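Immunity protein (Neisseria meningitidis, PDB 4Q7O) is an immunity protein of a contact-dependent growth-inhibition system and probably protects the cell by neutralising the matching toxin. Local coordinates at residues 20-28 and 89-100. Sequence-based numbering, arbitrary orientation.
Sequences NHFVISIFF and FSVGDDFNPEEL
F89 N donates to L100 O at 2.8 Å, and L100 N returns a bond to F89 O at 2.9 Å, making these two residues, which both touch helix 22-28, a hydrogen-bonded antiparallel pair. Their side chains rise on the helix side with those of V91 and E98. CG2 of V23 packs against E98 O, whose hydrogen-bond partner is V91 N. The I24 methyl CD1 stands over the centre of the F89 ring, 3.6 Å from its centroid, a CH-pi contact. F89 then turns its edge to the face of F27: the planes meet at 89° with centroids 5.4 Å apart, a T-shaped stack. F27 reaches this position with CG anti to the backbone N (chi1 178°), while V91 CG1 approaches F27 CA to 3.7 Å. V23 CB fits against L100 CB at 3.9 Å, and L100 CD2 touches both H21 CB and I24 CG1. H21 ND1 is bonded to Y110 on helix 104-121, whose F111 also touches F89. I26 also packs on I26 of the second subunit. The axes of 22-28 and 89-91 make 63°, the helix packing, together with helix 104-121, on one face of the hairpin 86-91/98-103: a helix-on-antiparallel-sheet packing of an alpha+beta fold.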
# COMPACT_ATOMS: atom_id res chain seq x y z
N ASN B 20 -6.67 3.62 -5.87
CA ASN B 20 -5.67 2.74 -6.49
C ASN B 20 -4.26 3.33 -6.36
O ASN B 20 -3.37 3.04 -7.15
CB ASN B 20 -6.02 2.45 -7.96
CG ASN B 20 -5.47 1.13 -8.46
OD1 ASN B 20 -5.11 0.24 -7.68
ND2 ASN B 20 -5.43 0.98 -9.78
N HIS B 21 -4.06 4.14 -5.33
CA HIS B 21 -2.75 4.75 -5.07
C HIS B 21 -2.08 4.12 -3.87
O HIS B 21 -1.67 4.80 -2.92
CB HIS B 21 -2.90 6.26 -4.90
CG HIS B 21 -3.35 6.95 -6.15
ND1 HIS B 21 -3.97 8.18 -6.15
CD2 HIS B 21 -3.26 6.57 -7.45
CE1 HIS B 21 -4.24 8.53 -7.39
NE2 HIS B 21 -3.82 7.57 -8.20
N PHE B 22 -1.97 2.79 -3.92
CA PHE B 22 -1.39 2.01 -2.84
C PHE B 22 0.06 2.38 -2.53
O PHE B 22 0.51 2.18 -1.40
CB PHE B 22 -1.52 0.51 -3.15
CG PHE B 22 -0.93 0.12 -4.48
CD1 PHE B 22 0.41 -0.23 -4.59
CD2 PHE B 22 -1.72 0.11 -5.62
CE1 PHE B 22 0.95 -0.60 -5.81
CE2 PHE B 22 -1.19 -0.25 -6.85
CZ PHE B 22 0.16 -0.60 -6.95
N VAL B 23 0.78 2.94 -3.49
CA VAL B 23 2.14 3.41 -3.22
C VAL B 23 2.15 4.47 -2.10
O VAL B 23 3.06 4.48 -1.25
CB VAL B 23 2.82 3.94 -4.51
CG1 VAL B 23 4.05 4.79 -4.18
CG2 VAL B 23 3.21 2.77 -5.41
N ILE B 24 1.14 5.34 -2.10
CA ILE B 24 1.02 6.35 -1.05
C ILE B 24 0.79 5.72 0.33
O ILE B 24 1.38 6.15 1.33
CB ILE B 24 -0.12 7.34 -1.35
CG1 ILE B 24 0.11 8.04 -2.69
CG2 ILE B 24 -0.26 8.35 -0.22
CD1 ILE B 24 1.44 8.78 -2.78
N SER B 25 -0.07 4.70 0.38
CA SER B 25 -0.34 3.94 1.60
C SER B 25 0.96 3.37 2.17
O SER B 25 1.25 3.49 3.36
CB SER B 25 -1.30 2.78 1.31
OG SER B 25 -2.25 3.07 0.29
N ILE B 26 1.75 2.75 1.30
CA ILE B 26 2.99 2.11 1.72
C ILE B 26 4.01 3.16 2.15
O ILE B 26 4.71 2.98 3.15
CB ILE B 26 3.58 1.26 0.58
CG1 ILE B 26 2.62 0.12 0.22
CG2 ILE B 26 4.95 0.69 0.95
CD1 ILE B 26 3.03 -0.62 -1.04
N PHE B 27 4.08 4.26 1.41
CA PHE B 27 5.00 5.35 1.71
C PHE B 27 4.86 5.82 3.15
O PHE B 27 5.84 5.85 3.91
CB PHE B 27 4.75 6.50 0.73
CG PHE B 27 5.61 7.71 0.98
CD1 PHE B 27 6.86 7.82 0.39
CD2 PHE B 27 5.16 8.74 1.79
CE1 PHE B 27 7.65 8.93 0.62
CE2 PHE B 27 5.96 9.85 2.03
CZ PHE B 27 7.20 9.95 1.45
N PHE B 28 3.65 6.17 3.55
CA PHE B 28 3.46 6.69 4.90
C PHE B 28 3.64 5.64 5.99
O PHE B 28 4.28 5.92 7.00
CB PHE B 28 2.13 7.44 5.03
CG PHE B 28 2.18 8.81 4.46
CD1 PHE B 28 2.92 9.80 5.08
CD2 PHE B 28 1.50 9.12 3.29
CE1 PHE B 28 2.99 11.07 4.56
CE2 PHE B 28 1.57 10.40 2.76
CZ PHE B 28 2.32 11.37 3.40
N PHE B 89 6.42 9.52 -6.60
CA PHE B 89 6.64 8.75 -5.38
C PHE B 89 7.20 7.39 -5.72
O PHE B 89 6.82 6.79 -6.73
CB PHE B 89 5.32 8.53 -4.63
CG PHE B 89 4.79 9.75 -3.96
CD1 PHE B 89 4.08 10.70 -4.68
CD2 PHE B 89 4.98 9.93 -2.60
CE1 PHE B 89 3.58 11.83 -4.06
CE2 PHE B 89 4.48 11.06 -1.96
CZ PHE B 89 3.78 12.00 -2.69
N SER B 90 8.08 6.88 -4.88
CA SER B 90 8.45 5.48 -5.00
C SER B 90 8.65 4.83 -3.65
O SER B 90 9.02 5.49 -2.68
CB SER B 90 9.68 5.30 -5.89
OG SER B 90 10.85 5.69 -5.22
N VAL B 91 8.38 3.53 -3.60
CA VAL B 91 8.69 2.74 -2.42
C VAL B 91 9.39 1.45 -2.82
O VAL B 91 9.24 0.96 -3.94
CB VAL B 91 7.42 2.42 -1.59
CG1 VAL B 91 6.84 3.68 -0.99
CG2 VAL B 91 6.39 1.67 -2.44
N GLY B 92 10.17 0.90 -1.90
CA GLY B 92 10.87 -0.35 -2.13
C GLY B 92 12.29 -0.17 -2.64
O GLY B 92 12.86 0.93 -2.58
N ASP B 93 12.84 -1.27 -3.15
CA ASP B 93 14.22 -1.33 -3.62
C ASP B 93 14.50 -0.33 -4.74
O ASP B 93 13.67 -0.12 -5.62
CB ASP B 93 14.52 -2.75 -4.09
CG ASP B 93 15.81 -2.85 -4.88
OD1 ASP B 93 16.79 -2.14 -4.54
OD2 ASP B 93 15.85 -3.66 -5.83
N ASP B 94 15.69 0.27 -4.69
CA ASP B 94 16.11 1.25 -5.69
C ASP B 94 16.14 0.67 -7.10
O ASP B 94 15.90 1.37 -8.08
CB ASP B 94 17.49 1.82 -5.33
N PHE B 95 16.43 -0.63 -7.19
CA PHE B 95 16.54 -1.30 -8.48
C PHE B 95 15.18 -1.63 -9.09
O PHE B 95 14.99 -1.53 -10.31
CB PHE B 95 17.38 -2.58 -8.36
N ASN B 96 14.23 -2.03 -8.25
CA ASN B 96 12.89 -2.37 -8.70
C ASN B 96 11.82 -1.66 -7.88
O ASN B 96 11.03 -2.31 -7.22
CB ASN B 96 12.65 -3.88 -8.57
CG ASN B 96 13.48 -4.67 -9.54
OD1 ASN B 96 14.30 -5.49 -9.15
ND2 ASN B 96 13.26 -4.42 -10.83
N PRO B 97 11.79 -0.32 -7.95
CA PRO B 97 10.88 0.40 -7.06
C PRO B 97 9.43 0.31 -7.53
O PRO B 97 9.18 0.09 -8.72
CB PRO B 97 11.37 1.84 -7.15
CG PRO B 97 11.94 1.94 -8.51
CD PRO B 97 12.56 0.60 -8.80
N GLU B 98 8.51 0.46 -6.59
CA GLU B 98 7.09 0.59 -6.92
C GLU B 98 6.81 2.08 -7.03
O GLU B 98 6.99 2.83 -6.07
CB GLU B 98 6.24 -0.03 -5.82
CG GLU B 98 6.65 -1.45 -5.46
CD GLU B 98 5.80 -2.01 -4.35
OE1 GLU B 98 4.55 -1.94 -4.47
OE2 GLU B 98 6.37 -2.50 -3.35
N GLU B 99 6.37 2.53 -8.20
CA GLU B 99 6.36 3.96 -8.50
C GLU B 99 4.96 4.49 -8.80
O GLU B 99 4.11 3.77 -9.32
CB GLU B 99 7.25 4.24 -9.71
CG GLU B 99 8.69 3.80 -9.53
CD GLU B 99 9.45 3.79 -10.84
OE1 GLU B 99 9.13 2.95 -11.71
OE2 GLU B 99 10.36 4.64 -11.01
N LEU B 100 4.75 5.76 -8.50
CA LEU B 100 3.48 6.42 -8.79
C LEU B 100 3.71 7.90 -9.01
O LEU B 100 4.45 8.54 -8.28
CB LEU B 100 2.52 6.23 -7.61
CG LEU B 100 1.18 6.97 -7.66
CD1 LEU B 100 0.30 6.43 -8.77
CD2 LEU B 100 0.45 6.86 -6.32